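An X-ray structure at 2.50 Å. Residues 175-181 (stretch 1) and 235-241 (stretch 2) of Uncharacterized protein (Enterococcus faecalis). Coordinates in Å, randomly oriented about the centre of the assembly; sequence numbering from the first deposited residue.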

ATOM      1  N   ASP B 175      -9.924   8.542  10.062  1.00 59.29           N
ATOM      2  CA  ASP B 175      -9.766   7.479  11.053  1.00 58.11           C
ATOM      3  C   ASP B 175      -8.404   6.827  10.948  1.00 56.45           C
ATOM      4  O   ASP B 175      -8.084   6.154   9.978  1.00 57.28           O
ATOM      5  CB  ASP B 175     -10.870   6.434  10.898  1.00 58.64           C
ATOM      6  CG  ASP B 175     -10.734   5.286  11.881  1.00 59.71           C
ATOM      7  OD1 ASP B 175      -9.733   5.218  12.647  1.00 59.56           O
ATOM      8  OD2 ASP B 175     -11.656   4.445  11.881  1.00 61.29           O
ATOM      9  N   LEU B 176      -7.601   7.009  11.971  1.00 55.08           N
ATOM     10  CA  LEU B 176      -6.234   6.615  11.858  1.00 54.08           C
ATOM     11  C   LEU B 176      -6.047   5.131  12.163  1.00 54.91           C
ATOM     12  O   LEU B 176      -5.237   4.457  11.536  1.00 54.67           O
ATOM     13  CB  LEU B 176      -5.410   7.489  12.767  1.00 53.03           C
ATOM     14  CG  LEU B 176      -4.622   8.662  12.175  1.00 52.50           C
ATOM     15  CD1 LEU B 176      -5.113   9.155  10.819  1.00 50.43           C
ATOM     16  CD2 LEU B 176      -4.543   9.810  13.192  1.00 51.26           C
ATOM     17  N   ARG B 177      -6.802   4.599  13.112  1.00 56.11           N
ATOM     18  CA  ARG B 177      -6.637   3.189  13.410  1.00 56.41           C
ATOM     19  C   ARG B 177      -7.073   2.348  12.228  1.00 55.82           C
ATOM     20  O   ARG B 177      -6.498   1.315  11.960  1.00 55.92           O
ATOM     21  CB  ARG B 177      -7.382   2.763  14.666  1.00 56.83           C
ATOM     22  CG  ARG B 177      -6.965   1.392  15.143  1.00 57.15           C
ATOM     23  CD  ARG B 177      -7.852   0.917  16.265  1.00 58.43           C
ATOM     24  NE  ARG B 177      -9.211   0.652  15.797  1.00 59.74           N
ATOM     25  CZ  ARG B 177     -10.237   0.367  16.594  1.00 60.25           C
ATOM     26  NH1 ARG B 177     -10.076   0.298  17.911  1.00 60.47           N
ATOM     27  NH2 ARG B 177     -11.428   0.139  16.073  1.00 60.67           N
ATOM     28  N   LEU B 178      -8.084   2.789  11.513  1.00 55.57           N
ATOM     29  CA  LEU B 178      -8.441   2.090  10.294  1.00 56.19           C
ATOM     30  C   LEU B 178      -7.290   2.143   9.282  1.00 57.02           C
ATOM     31  O   LEU B 178      -6.900   1.115   8.726  1.00 57.18           O
ATOM     32  CB  LEU B 178      -9.718   2.665   9.680  1.00 55.52           C
ATOM     33  CG  LEU B 178     -10.185   2.024   8.360  1.00 56.08           C
ATOM     34  CD1 LEU B 178     -10.575   0.552   8.510  1.00 55.44           C
ATOM     35  CD2 LEU B 178     -11.329   2.835   7.753  1.00 55.08           C
HETATM   36  N   MSE B 179      -6.744   3.331   9.042  1.00 56.76           N
HETATM   37  CA  MSE B 179      -5.750   3.469   7.987  1.00 58.26           C
HETATM   38  C   MSE B 179      -4.499   2.670   8.335  1.00 56.26           C
HETATM   39  O   MSE B 179      -3.878   2.036   7.490  1.00 56.86           O
HETATM   40  CB  MSE B 179      -5.423   4.935   7.734  1.00 58.07           C
HETATM   41  CG  MSE B 179      -4.660   5.170   6.455  1.00 59.88           C
HETATM   42 SE   MSE B 179      -4.566   7.084   5.965  0.70 64.58          SE
HETATM   43  CE  MSE B 179      -6.362   7.308   5.194  1.00 60.53           C
ATOM     44  N   LEU B 180      -4.175   2.658   9.599  1.00 55.31           N
ATOM     45  CA  LEU B 180      -3.051   1.929  10.077  1.00 53.90           C
ATOM     46  C   LEU B 180      -3.361   0.471   9.930  1.00 53.09           C
ATOM     47  O   LEU B 180      -2.571  -0.277   9.467  1.00 53.15           O
ATOM     48  CB  LEU B 180      -2.831   2.300  11.517  1.00 54.40           C
ATOM     49  CG  LEU B 180      -1.696   1.604  12.198  1.00 55.94           C
ATOM     50  CD1 LEU B 180      -1.018   2.545  13.060  1.00 56.66           C
ATOM     51  CD2 LEU B 180      -2.204   0.490  12.976  1.00 56.50           C
ATOM     52  N   SER B 181      -4.546   0.088  10.333  1.00 53.65           N
ATOM     53  CA  SER B 181      -5.130  -1.209   9.988  1.00 54.28           C
ATOM     54  C   SER B 181      -4.721  -1.679   8.594  1.00 53.50           C
ATOM     55  O   SER B 181      -4.217  -2.775   8.436  1.00 52.66           O
ATOM     56  CB  SER B 181      -6.654  -1.069   9.993  1.00 55.10           C
ATOM     57  OG  SER B 181      -7.280  -2.095  10.747  1.00 57.62           O
ATOM     58  N   PRO B 235       5.098  10.577  11.237  1.00 52.36           N
ATOM     59  CA  PRO B 235       4.590  11.263  12.418  1.00 52.41           C
ATOM     60  C   PRO B 235       3.142  10.919  12.738  1.00 52.13           C
ATOM     61  O   PRO B 235       2.780  10.767  13.921  1.00 52.24           O
ATOM     62  CB  PRO B 235       4.739  12.744  12.048  1.00 51.78           C
ATOM     63  CG  PRO B 235       5.961  12.739  11.186  1.00 52.08           C
ATOM     64  CD  PRO B 235       5.756  11.511  10.311  1.00 52.33           C
ATOM     65  N   THR B 236       2.332  10.776  11.696  1.00 51.19           N
ATOM     66  CA  THR B 236       0.924  10.515  11.875  1.00 51.13           C
ATOM     67  C   THR B 236       0.713   9.260  12.724  1.00 52.31           C
ATOM     68  O   THR B 236      -0.126   9.236  13.618  1.00 52.92           O
ATOM     69  CB  THR B 236       0.230  10.388  10.512  1.00 51.02           C
ATOM     70  OG1 THR B 236       0.698  11.430   9.643  1.00 50.66           O
ATOM     71  CG2 THR B 236      -1.285  10.493  10.649  1.00 50.17           C
ATOM     72  N   TRP B 237       1.489   8.218  12.486  1.00 53.15           N
ATOM     73  CA  TRP B 237       1.278   7.010  13.262  1.00 54.15           C
ATOM     74  C   TRP B 237       1.767   7.155  14.706  1.00 54.33           C
ATOM     75  O   TRP B 237       1.190   6.594  15.629  1.00 54.06           O
ATOM     76  CB  TRP B 237       1.905   5.814  12.555  1.00 54.83           C
ATOM     77  CG  TRP B 237       1.549   5.766  11.078  1.00 55.31           C
ATOM     78  CD1 TRP B 237       2.424   5.624  10.014  1.00 55.68           C
ATOM     79  CD2 TRP B 237       0.242   5.884  10.501  1.00 55.20           C
ATOM     80  NE1 TRP B 237       1.735   5.636   8.817  1.00 55.81           N
ATOM     81  CE2 TRP B 237       0.394   5.793   9.082  1.00 56.00           C
ATOM     82  CE3 TRP B 237      -1.047   6.031  11.037  1.00 54.67           C
ATOM     83  CZ2 TRP B 237      -0.700   5.845   8.201  1.00 55.20           C
ATOM     84  CZ3 TRP B 237      -2.125   6.106  10.170  1.00 55.13           C
ATOM     85  CH2 TRP B 237      -1.944   6.011   8.755  1.00 55.37           C
HETATM   86  N   MSE B 238       2.810   7.938  14.903  1.00 54.62           N
HETATM   87  CA  MSE B 238       3.311   8.185  16.250  1.00 57.15           C
HETATM   88  C   MSE B 238       2.200   8.819  17.041  1.00 56.27           C
HETATM   89  O   MSE B 238       1.932   8.453  18.199  1.00 55.96           O
HETATM   90  CB  MSE B 238       4.553   9.089  16.232  1.00 57.56           C
HETATM   91  CG  MSE B 238       5.772   8.384  15.647  1.00 58.20           C
HETATM   92 SE   MSE B 238       7.315   9.518  15.241  0.65 61.16          SE
HETATM   93  CE  MSE B 238       8.315   8.260  14.095  1.00 60.53           C
ATOM     94  N   GLY B 239       1.523   9.750  16.379  1.00 56.03           N
ATOM     95  CA  GLY B 239       0.478  10.536  17.018  1.00 55.68           C
ATOM     96  C   GLY B 239      -0.710   9.666  17.351  1.00 55.13           C
ATOM     97  O   GLY B 239      -1.320   9.822  18.419  1.00 53.89           O
ATOM     98  N   ALA B 240      -1.023   8.755  16.424  1.00 53.93           N
ATOM     99  CA  ALA B 240      -2.050   7.765  16.627  1.00 53.68           C
ATOM    100  C   ALA B 240      -1.733   6.958  17.862  1.00 53.58           C
ATOM    101  O   ALA B 240      -2.546   6.889  18.787  1.00 53.64           O
ATOM    102  CB  ALA B 240      -2.114   6.854  15.442  1.00 55.08           C
ATOM    103  N   ALA B 241      -0.548   6.352  17.874  1.00 52.59           N
ATOM    104  CA  ALA B 241      -0.123   5.527  19.012  1.00 53.13           C
ATOM    105  C   ALA B 241      -0.130   6.306  20.343  1.00 53.73           C
ATOM    106  O   ALA B 241      -0.564   5.794  21.385  1.00 52.34           O
ATOM    107  CB  ALA B 241       1.242   4.908  18.752  1.00 50.30           C
TER

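Two helical segments of one chain meet here at a wide angle, their N-to-C directions 123° apart and their axes no nearer than 10.4 Å. No hydrogen bond links them; the contact is made by apolar packing, with 289 Å² buried over both sides.

The packing is organised around one large residue, Trp237. Its CA-to-CB bond points sideways, yet with chi1 at -47° (m) the indole reaches back to the first helix and meets three residues there. Met179 CG lies 3.7 Å from Trp237 CH2, at the ring edge near its plane, while Leu180 CD1 approaches Trp237 CE3 obliquely at 4.0 Å. Leu176 CG comes within 4.1 Å of Trp237 CZ3. These three positions, i, i+3 and i+4, are the familiar spacing by which a helix gathers side chains along one side.

Where the backbones come closer, at 6.4 Å between the CA atoms of Leu176 and Ala240, the second helix presents a small residue. The CB atoms of Leu176 and Ala240 touch at 4.3 Å, both pointing toward the opposing helix. One turn earlier, Thr236 offers its methyl, CG2, to Leu176 CD1 at 4.1 Å; its hydroxyl OG1 is hydrogen-bonded elsewhere in the structure, so the methyl can face Leu176 while the hydroxyl is satisfied.

Met179 is a selenomethionine, and its selenium adds a sulfur-aromatic type of contact: SE sits 5.3 Å from the centroid of the Trp237 six-membered ring, 80° off the normal and therefore at the edge. Its side chain starts toward the second helix, but its end leads away.

No hydrogen bond crosses the contact; those within the segments include the cap at Asp175, its OD1 accepting from Leu178 N at 3.1 Å with a nearly straight angle of 174°. Backbone bonds such as Leu180 N to Leu176 O, 2.8 Å, and Ala240 N to Thr236 O, 3.0 Å, are the ordinary i to i+4 bonds of each helix.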